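Local coordinates for FEZ-1 protein (Fluoribacter gormanii, PDB 5WCK) that is a monomeric subclass B3 metallo-beta-lactamase that holds two zinc ions and probably hydrolyses the beta-lactam ring of antibiotics, at residues Asn6-Phe11 / Asp220-Tyr225; Asp209-Ser214 / Phe236-Gly241. The protein carries 2 engineered substitutions. All blocks are in the same frame, centred on the assembly; numbering follows the deposited sequence.

Contact 1 of 2, residues Asn6-Phe11 / Asp220-Tyr225; sequences NPFPPF and DLKNKY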
ATOM      1  N   ASN A   6      12.487 -11.347  -2.548  1.00 10.33           N
ATOM      2  CA  ASN A   6      12.965 -11.919  -3.779  1.00  9.30           C
ATOM      3  C   ASN A   6      12.242 -11.274  -4.956  1.00 15.61           C
ATOM      4  O   ASN A   6      11.117 -10.799  -4.806  1.00 11.05           O
ATOM      5  CB  ASN A   6      12.719 -13.422  -3.803  1.00 12.03           C
ATOM      6  CG  ASN A   6      13.407 -14.089  -2.637  1.00 17.54           C
ATOM      7  OD1 ASN A   6      14.640 -14.086  -2.582  1.00 17.60           O
ATOM      8  ND2 ASN A   6      12.631 -14.632  -1.708  1.00 15.16           N
ATOM      9  N   PRO A   7      12.846 -11.251  -6.163  1.00 12.82           N
ATOM     10  CA  PRO A   7      12.155 -10.743  -7.337  1.00 12.03           C
ATOM     11  C   PRO A   7      10.896 -11.560  -7.658  1.00 10.15           C
ATOM     12  O   PRO A   7      10.764 -12.754  -7.310  1.00 15.05           O
ATOM     13  CB  PRO A   7      13.171 -10.821  -8.484  1.00 15.06           C
ATOM     14  CG  PRO A   7      14.318 -11.651  -7.963  1.00 22.67           C
ATOM     15  CD  PRO A   7      14.242 -11.643  -6.456  1.00 14.76           C
ATOM     16  N   PHE A   8       9.958 -10.884  -8.315  1.00  8.22           N
ATOM     17  CA  PHE A   8       8.722 -11.501  -8.715  1.00  7.67           C
ATOM     18  C   PHE A   8       8.434 -11.058 -10.135  1.00  8.33           C
ATOM     19  O   PHE A   8       8.692  -9.913 -10.476  1.00  9.10           O
ATOM     20  CB  PHE A   8       7.563 -11.107  -7.787  1.00  8.19           C
ATOM     21  CG  PHE A   8       6.370 -12.017  -7.881  1.00  6.39           C
ATOM     22  CD1 PHE A   8       6.296 -13.175  -7.116  1.00  7.19           C
ATOM     23  CD2 PHE A   8       5.357 -11.791  -8.797  1.00  7.31           C
ATOM     24  CE1 PHE A   8       5.227 -14.042  -7.237  1.00  8.68           C
ATOM     25  CE2 PHE A   8       4.300 -12.672  -8.932  1.00  7.06           C
ATOM     26  CZ  PHE A   8       4.215 -13.784  -8.129  1.00  8.03           C
ATOM     27  N   PRO A   9       7.925 -11.930 -11.018  1.00  7.67           N
ATOM     28  CA  PRO A   9       7.659 -11.515 -12.397  1.00  9.29           C
ATOM     29  C   PRO A   9       6.554 -10.478 -12.449  1.00  8.03           C
ATOM     30  O   PRO A   9       5.494 -10.674 -11.847  1.00 10.14           O
ATOM     31  CB  PRO A   9       7.188 -12.789 -13.113  1.00 12.65           C
ATOM     32  CG  PRO A   9       6.840 -13.755 -12.014  1.00 13.62           C
ATOM     33  CD  PRO A   9       7.629 -13.350 -10.795  1.00  9.86           C
ATOM     34  N   PRO A  10       6.750  -9.348 -13.162  1.00  8.11           N
ATOM     35  CA  PRO A  10       5.696  -8.340 -13.262  1.00  8.34           C
ATOM     36  C   PRO A  10       4.582  -8.830 -14.193  1.00  8.88           C
ATOM     37  O   PRO A  10       4.825  -9.667 -15.087  1.00  9.84           O
ATOM     38  CB  PRO A  10       6.448  -7.125 -13.813  1.00  9.34           C
ATOM     39  CG  PRO A  10       7.546  -7.736 -14.680  1.00 10.07           C
ATOM     40  CD  PRO A  10       7.962  -8.978 -13.914  1.00 11.36           C
ATOM     41  N   PHE A  11       3.360  -8.317 -14.013  1.00  7.12           N
ATOM     42  CA  PHE A  11       2.231  -8.773 -14.791  1.00  6.48           C
ATOM     43  C   PHE A  11       1.105  -7.743 -14.719  1.00  8.01           C
ATOM     44  O   PHE A  11       1.111  -6.895 -13.828  1.00  9.18           O
ATOM     45  CB  PHE A  11       1.737 -10.154 -14.337  1.00  7.31           C
ATOM     46  CG  PHE A  11       1.219 -10.205 -12.925  1.00  6.35           C
ATOM     47  CD1 PHE A  11       2.099 -10.362 -11.868  1.00  6.95           C
ATOM     48  CD2 PHE A  11      -0.136 -10.082 -12.666  1.00  6.13           C
ATOM     49  CE1 PHE A  11       1.618 -10.404 -10.571  1.00  7.63           C
ATOM     50  CE2 PHE A  11      -0.613 -10.113 -11.371  1.00  9.32           C
ATOM     51  CZ  PHE A  11       0.269 -10.267 -10.334  1.00  8.35           C
ATOM     52  N   ASP A 220      -2.704 -13.377  -1.236  1.00  7.56           N
ATOM     53  CA  ASP A 220      -2.419 -14.683  -1.902  1.00  6.61           C
ATOM     54  C   ASP A 220      -1.830 -14.456  -3.300  1.00  5.79           C
ATOM     55  O   ASP A 220      -2.197 -15.156  -4.236  1.00  6.44           O
ATOM     56  CB  ASP A 220      -3.647 -15.599  -1.927  1.00  7.94           C
ATOM     57  CG  ASP A 220      -3.335 -17.080  -2.101  1.00 14.16           C
ATOM     58  OD1 ASP A 220      -2.177 -17.465  -1.867  1.00 21.02           O
ATOM     59  OD2 ASP A 220      -4.275 -17.828  -2.469  1.00 16.32           O
ATOM     60  N   LEU A 221      -0.904 -13.508  -3.431  1.00  6.00           N
ATOM     61  CA  LEU A 221      -0.264 -13.172  -4.724  1.00  5.33           C
ATOM     62  C   LEU A 221       0.257 -14.435  -5.414  1.00  7.15           C
ATOM     63  O   LEU A 221       0.010 -14.629  -6.599  1.00  6.35           O
ATOM     64  CB  LEU A 221       0.893 -12.188  -4.524  1.00  6.66           C
ATOM     65  CG  LEU A 221       1.786 -11.973  -5.756  1.00  7.00           C
ATOM     66  CD1 LEU A 221       1.043 -11.205  -6.828  1.00 10.46           C
ATOM     67  CD2 LEU A 221       3.089 -11.277  -5.394  1.00  8.37           C
ATOM     68  N   LYS A 222       1.044 -15.229  -4.687  1.00  7.23           N
ATOM     69  CA  LYS A 222       1.748 -16.343  -5.355  1.00  6.57           C
ATOM     70  C   LYS A 222       0.774 -17.341  -5.987  1.00  7.19           C
ATOM     71  O   LYS A 222       0.921 -17.683  -7.167  1.00  8.67           O
ATOM     72  CB  LYS A 222       2.681 -17.076  -4.388  1.00  6.68           C
ATOM     73  CG  LYS A 222       3.840 -16.246  -3.869  1.00  6.71           C
ATOM     74  CD  LYS A 222       4.558 -16.980  -2.770  1.00  7.59           C
ATOM     75  CE  LYS A 222       5.770 -16.274  -2.232  1.00 10.23           C
ATOM     76  NZ  LYS A 222       6.311 -17.021  -1.079  1.00 10.81           N
ATOM     77  N   ASN A 223      -0.208 -17.835  -5.221  1.00  6.29           N
ATOM     78  CA  ASN A 223      -1.144 -18.840  -5.737  1.00  5.51           C
ATOM     79  C   ASN A 223      -2.012 -18.235  -6.844  1.00  8.38           C
ATOM     80  O   ASN A 223      -2.311 -18.896  -7.816  1.00  7.13           O
ATOM     81  CB  ASN A 223      -1.977 -19.492  -4.635  1.00  7.60           C
ATOM     82  CG  ASN A 223      -1.125 -20.343  -3.716  1.00 12.30           C
ATOM     83  OD1 ASN A 223      -0.448 -21.283  -4.159  1.00 12.37           O
ATOM     84  ND2 ASN A 223      -1.120 -20.024  -2.427  1.00 17.32           N
ATOM     85  N   LYS A 224      -2.399 -16.963  -6.707  1.00  6.97           N
ATOM     86  CA  LYS A 224      -3.210 -16.336  -7.728  1.00  6.50           C
ATOM     87  C   LYS A 224      -2.408 -16.147  -9.023  1.00  6.92           C
ATOM     88  O   LYS A 224      -2.948 -16.282 -10.091  1.00  9.22           O
ATOM     89  CB  LYS A 224      -3.774 -15.018  -7.213  1.00  6.12           C
ATOM     90  CG  LYS A 224      -4.917 -15.214  -6.224  1.00  6.32           C
ATOM     91  CD  LYS A 224      -5.401 -13.925  -5.614  1.00  5.87           C
ATOM     92  CE  LYS A 224      -6.544 -14.138  -4.644  1.00  6.80           C
ATOM     93  NZ  LYS A 224      -6.837 -12.921  -3.856  1.00  7.42           N
ATOM     94  N   TYR A 225      -1.132 -15.765  -8.916  1.00  7.15           N
ATOM     95  CA  TYR A 225      -0.267 -15.603 -10.091  1.00  6.38           C
ATOM     96  C   TYR A 225      -0.147 -16.941 -10.830  1.00  9.24           C
ATOM     97  O   TYR A 225      -0.213 -16.960 -12.040  1.00  9.00           O
ATOM     98  CB  TYR A 225       1.126 -15.087  -9.740  1.00  7.89           C
ATOM     99  CG  TYR A 225       2.022 -14.928 -10.941  1.00  6.44           C
ATOM    100  CD1 TYR A 225       1.867 -13.868 -11.809  1.00  7.83           C
ATOM    101  CD2 TYR A 225       2.971 -15.892 -11.253  1.00  9.71           C
ATOM    102  CE1 TYR A 225       2.666 -13.725 -12.936  1.00 11.16           C
ATOM    103  CE2 TYR A 225       3.785 -15.753 -12.360  1.00  9.97           C
ATOM    104  CZ  TYR A 225       3.632 -14.676 -13.209  1.00 12.60           C
ATOM    105  OH  TYR A 225       4.444 -14.560 -14.307  1.00 13.28           O
TER
HETATM  106  O   HOH W   1       4.337 -12.314 -15.911  1.00 23.36           O
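Phe8, Leu221 and Tyr225 all set CG anti to their backbone N (Tyr225 chi1 180°), whereas Phe11 takes the crowded position between its N and carbonyl carbon. Three aromatic rings and a leucine thereby cluster. Leu221 CD2 sits over the middle of the Phe8 ring, 3.8 Å from its centroid, a CH-pi contact. Pro9 CD covers the opposite face nearer the rim. The Phe8 edge points at the face of Tyr225 in a T-shaped pair, planes at 72°, with Phe8 CE2 3.8 Å from Tyr225 CG. Separately, Tyr225 CB lies at the Phe8 edge, 3.7 Å from Phe8 CZ. Leu221 turns its other methyl to Phe11, CD1 meeting the ring edge 3.7 Å from Phe11 CZ. Phe11 and Tyr225 run past each other in opposite directions, their ring planes inclined at 52°, neither stacked nor edge-to-face. At the phenol end, Tyr225 OH rests 3.4 Å from Pro9 CG and bonds a water that donates to Pro10 O, the one polar tie between the segments. The cluster lays the N-terminal loop leading into strand 11-14 against the first turn of helix 221-229; Tyr19 of strand 17-19 and Phe236 meet the Phe11 ring, and Pro10 leans on helix 47-56.

Contact 2 of 2, residues Asp209-Ser214 / Phe236-Gly241; sequences DIFLGS and FVDPTG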
ATOM      1  N   ASP A 209     -13.718  -5.843  -5.202  1.00  7.42           N
ATOM      2  CA  ASP A 209     -13.753  -6.890  -6.234  1.00  8.11           C
ATOM      3  C   ASP A 209     -12.331  -7.425  -6.457  1.00  7.07           C
ATOM      4  O   ASP A 209     -12.093  -8.623  -6.333  1.00 10.54           O
ATOM      5  CB  ASP A 209     -14.363  -6.409  -7.554  1.00  9.92           C
ATOM      6  CG  ASP A 209     -15.775  -5.850  -7.412  1.00 12.00           C
ATOM      7  OD1 ASP A 209     -16.613  -6.553  -6.838  1.00 21.03           O
ATOM      8  OD2 ASP A 209     -15.990  -4.707  -7.801  1.00  9.88           O
ATOM      9  N   ILE A 210     -11.383  -6.540  -6.760  1.00  6.27           N
ATOM     10  CA  ILE A 210      -9.993  -6.931  -6.999  1.00  6.61           C
ATOM     11  C   ILE A 210      -9.205  -6.606  -5.728  1.00  5.98           C
ATOM     12  O   ILE A 210      -9.049  -5.455  -5.346  1.00  8.31           O
ATOM     13  CB  ILE A 210      -9.426  -6.280  -8.265  1.00  8.39           C
ATOM     14  CG1 ILE A 210     -10.119  -6.861  -9.504  1.00 11.05           C
ATOM     15  CG2 ILE A 210      -7.902  -6.467  -8.359  1.00  8.28           C
ATOM     16  CD1 ILE A 210      -9.856  -6.113 -10.761  1.00 11.36           C
ATOM     17  N   PHE A 211      -8.836  -7.671  -5.039  1.00  4.96           N
ATOM     18  CA  PHE A 211      -8.350  -7.662  -3.676  1.00  4.72           C
ATOM     19  C   PHE A 211      -6.825  -7.603  -3.667  1.00  5.82           C
ATOM     20  O   PHE A 211      -6.179  -8.561  -4.059  1.00  6.32           O
ATOM     21  CB  PHE A 211      -8.889  -8.907  -2.967  1.00  5.15           C
ATOM     22  CG  PHE A 211      -8.293  -9.227  -1.622  1.00  5.35           C
ATOM     23  CD1 PHE A 211      -7.790  -8.254  -0.772  1.00  6.85           C
ATOM     24  CD2 PHE A 211      -8.222 -10.543  -1.218  1.00  5.69           C
ATOM     25  CE1 PHE A 211      -7.240  -8.604   0.455  1.00  8.68           C
ATOM     26  CE2 PHE A 211      -7.650 -10.897  -0.008  1.00  6.34           C
ATOM     27  CZ  PHE A 211      -7.161  -9.927   0.822  1.00  7.48           C
ATOM     28  N   LEU A 212      -6.271  -6.471  -3.233  1.00  5.19           N
ATOM     29  CA  LEU A 212      -4.811  -6.268  -3.231  1.00  4.29           C
ATOM     30  C   LEU A 212      -4.393  -5.691  -1.876  1.00  6.49           C
ATOM     31  O   LEU A 212      -5.253  -5.399  -0.992  1.00  5.72           O
ATOM     32  CB  LEU A 212      -4.428  -5.332  -4.383  1.00  5.09           C
ATOM     33  CG  LEU A 212      -4.842  -5.801  -5.775  1.00  6.35           C
ATOM     34  CD1 LEU A 212      -4.659  -4.685  -6.799  1.00  5.30           C
ATOM     35  CD2 LEU A 212      -4.046  -7.033  -6.189  1.00  8.27           C
ATOM     36  N   GLY A 213      -3.080  -5.514  -1.707  1.00  5.92           N
ATOM     37  CA  GLY A 213      -2.552  -5.049  -0.448  1.00  6.53           C
ATOM     38  C   GLY A 213      -1.096  -4.659  -0.540  1.00  6.07           C
ATOM     39  O   GLY A 213      -0.438  -4.815  -1.560  1.00  6.48           O
ATOM     40  N   SER A 214      -0.626  -4.060   0.544  1.00  6.13           N
ATOM     41  CA  SER A 214       0.776  -3.599   0.635  1.00  6.98           C
ATOM     42  C   SER A 214       1.770  -4.768   0.719  1.00  7.86           C
ATOM     43  O   SER A 214       2.948  -4.578   0.404  1.00  5.99           O
ATOM     44  CB  SER A 214       0.912  -2.650   1.764  1.00  6.32           C
ATOM     45  OG  SER A 214       0.469  -3.234   2.983  1.00  6.85           O
ATOM     46  N   PHE A 236      -7.448 -12.530  -9.596  1.00  7.29           N
ATOM     47  CA  PHE A 236      -7.301 -11.393  -8.694  1.00  6.50           C
ATOM     48  C   PHE A 236      -8.677 -10.775  -8.419  1.00  6.69           C
ATOM     49  O   PHE A 236      -8.791  -9.962  -7.529  1.00  7.33           O
ATOM     50  CB  PHE A 236      -6.275 -10.394  -9.222  1.00  6.20           C
ATOM     51  CG  PHE A 236      -4.882 -10.963  -9.149  1.00  6.39           C
ATOM     52  CD1 PHE A 236      -4.174 -10.934  -7.966  1.00  5.92           C
ATOM     53  CD2 PHE A 236      -4.347 -11.661 -10.223  1.00  7.75           C
ATOM     54  CE1 PHE A 236      -2.928 -11.536  -7.860  1.00  7.35           C
ATOM     55  CE2 PHE A 236      -3.099 -12.247 -10.125  1.00  7.14           C
ATOM     56  CZ  PHE A 236      -2.400 -12.202  -8.944  1.00  6.62           C
ATOM     57  N   VAL A 237      -9.711 -11.182  -9.155  1.00  6.79           N
ATOM     58  CA  VAL A 237     -11.109 -10.866  -8.769  1.00  6.20           C
ATOM     59  C   VAL A 237     -11.483 -11.847  -7.666  1.00  6.31           C
ATOM     60  O   VAL A 237     -11.686 -13.039  -7.914  1.00  8.79           O
ATOM     61  CB  VAL A 237     -12.084 -10.930  -9.967  1.00  5.85           C
ATOM     62  CG1 VAL A 237     -13.533 -10.712  -9.534  1.00  8.85           C
ATOM     63  CG2 VAL A 237     -11.692  -9.954 -11.043  1.00  7.71           C
ATOM     64  N   ASP A 238     -11.519 -11.332  -6.426  1.00  5.57           N
ATOM     65  CA  ASP A 238     -11.670 -12.188  -5.258  1.00  6.69           C
ATOM     66  C   ASP A 238     -12.436 -11.439  -4.178  1.00  6.28           C
ATOM     67  O   ASP A 238     -11.916 -11.180  -3.099  1.00  6.64           O
ATOM     68  CB  ASP A 238     -10.308 -12.630  -4.726  1.00  6.68           C
ATOM     69  CG  ASP A 238     -10.349 -13.621  -3.573  1.00  7.84           C
ATOM     70  OD1 ASP A 238     -11.403 -14.293  -3.375  1.00  9.05           O
ATOM     71  OD2 ASP A 238      -9.319 -13.722  -2.855  1.00  8.30           O
ATOM     72  N   PRO A 239     -13.712 -11.105  -4.414  1.00  6.27           N
ATOM     73  CA  PRO A 239     -14.513 -10.409  -3.407  1.00  6.40           C
ATOM     74  C   PRO A 239     -14.712 -11.189  -2.102  1.00  9.06           C
ATOM     75  O   PRO A 239     -14.782 -10.575  -1.022  1.00  8.47           O
ATOM     76  CB  PRO A 239     -15.849 -10.145  -4.115  1.00  8.76           C
ATOM     77  CG  PRO A 239     -15.888 -11.184  -5.215  1.00  8.57           C
ATOM     78  CD  PRO A 239     -14.458 -11.316  -5.660  1.00  8.49           C
ATOM     79  N   THR A 240     -14.822 -12.528  -2.186  1.00  6.89           N
ATOM     80  CA  THR A 240     -15.000 -13.322  -0.994  1.00  7.88           C
ATOM     81  C   THR A 240     -13.722 -13.279  -0.154  1.00  8.07           C
ATOM     82  O   THR A 240     -13.785 -13.085   1.063  1.00  8.94           O
ATOM     83  CB  THR A 240     -15.408 -14.762  -1.327  1.00 10.29           C
ATOM     84  OG1 THR A 240     -16.647 -14.697  -2.038  1.00 11.28           O
ATOM     85  CG2 THR A 240     -15.552 -15.617  -0.085  1.00 12.44           C
ATOM     86  N   GLY A 241     -12.560 -13.419  -0.797  1.00  6.79           N
ATOM     87  CA  GLY A 241     -11.290 -13.331  -0.079  1.00  7.11           C
ATOM     88  C   GLY A 241     -11.099 -11.976   0.578  1.00  7.21           C
ATOM     89  O   GLY A 241     -10.591 -11.882   1.709  1.00  7.83           O
TER
HETATM   90  O   HOH W   2      -6.977 -10.648  -5.511  1.00  6.58           O
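From strand 210-213 the Phe211 side chain, CG anti to the backbone N (chi1 169°), runs toward the start of helix 239-262. Its CB passes 3.8 Å from Asp238 O. Further out, CD2 has Asp238 OD2 near the ring plane at 3.7 Å, an edge contact. Next, CE2 comes within 3.5 Å of Gly241 O, and CZ reaches the same oxygen more loosely. Asp238 lies alongside, pointing the same way as Phe211, ring and carboxylate planes 51° apart. Its OD1 caps the helix by accepting from Gly241 N, which approaches from above the carboxylate plane, while OD2 makes a salt bridge to Lys224, which would be expected to keep the carboxylate ionised. Between the backbones, Asp238 N gives a 2.8 Å bond to Asp209 O, nearly along the C=O axis, and Phe211 N gives a weak one to Phe236 O. Phe236 O also accepts a hydrogen bond from a water that donates to Phe211 O as well. The Ile210 and Val237 side chains cross obliquely, Ile210 CG1 3.8 Å from Val237 CG2. The pattern is an isolated antiparallel bridge, a non-hydrogen-bonded Ile210–Val237 pair on an outermost strand of the metallo-beta-lactamase alpha-beta/beta-alpha sandwich, running straight into an Asp N-cap.

Both contacts are partly buried, contact 1 (two of six touching residues buried, two exposed) nearer the surface than contact 2 (four of nine buried, one exposed). Contact 1 sets the loop before strand 11-14 on helix 221-229, almost purely by apolar packing with one water as its polar link. Contact 2 joins edge strand 210-213 to the start of helix 239-262, mainly by main-chain bonds and a helix cap, and has a bridging water too. Their centres lie about 14 Å apart and their segments alternate along the chain. Phe236 packs on Phe11 and against the helix at Lys224 and Tyr225; with the Lys224–Asp238 salt bridge, this connects consecutive helices 221-229 and 239-262.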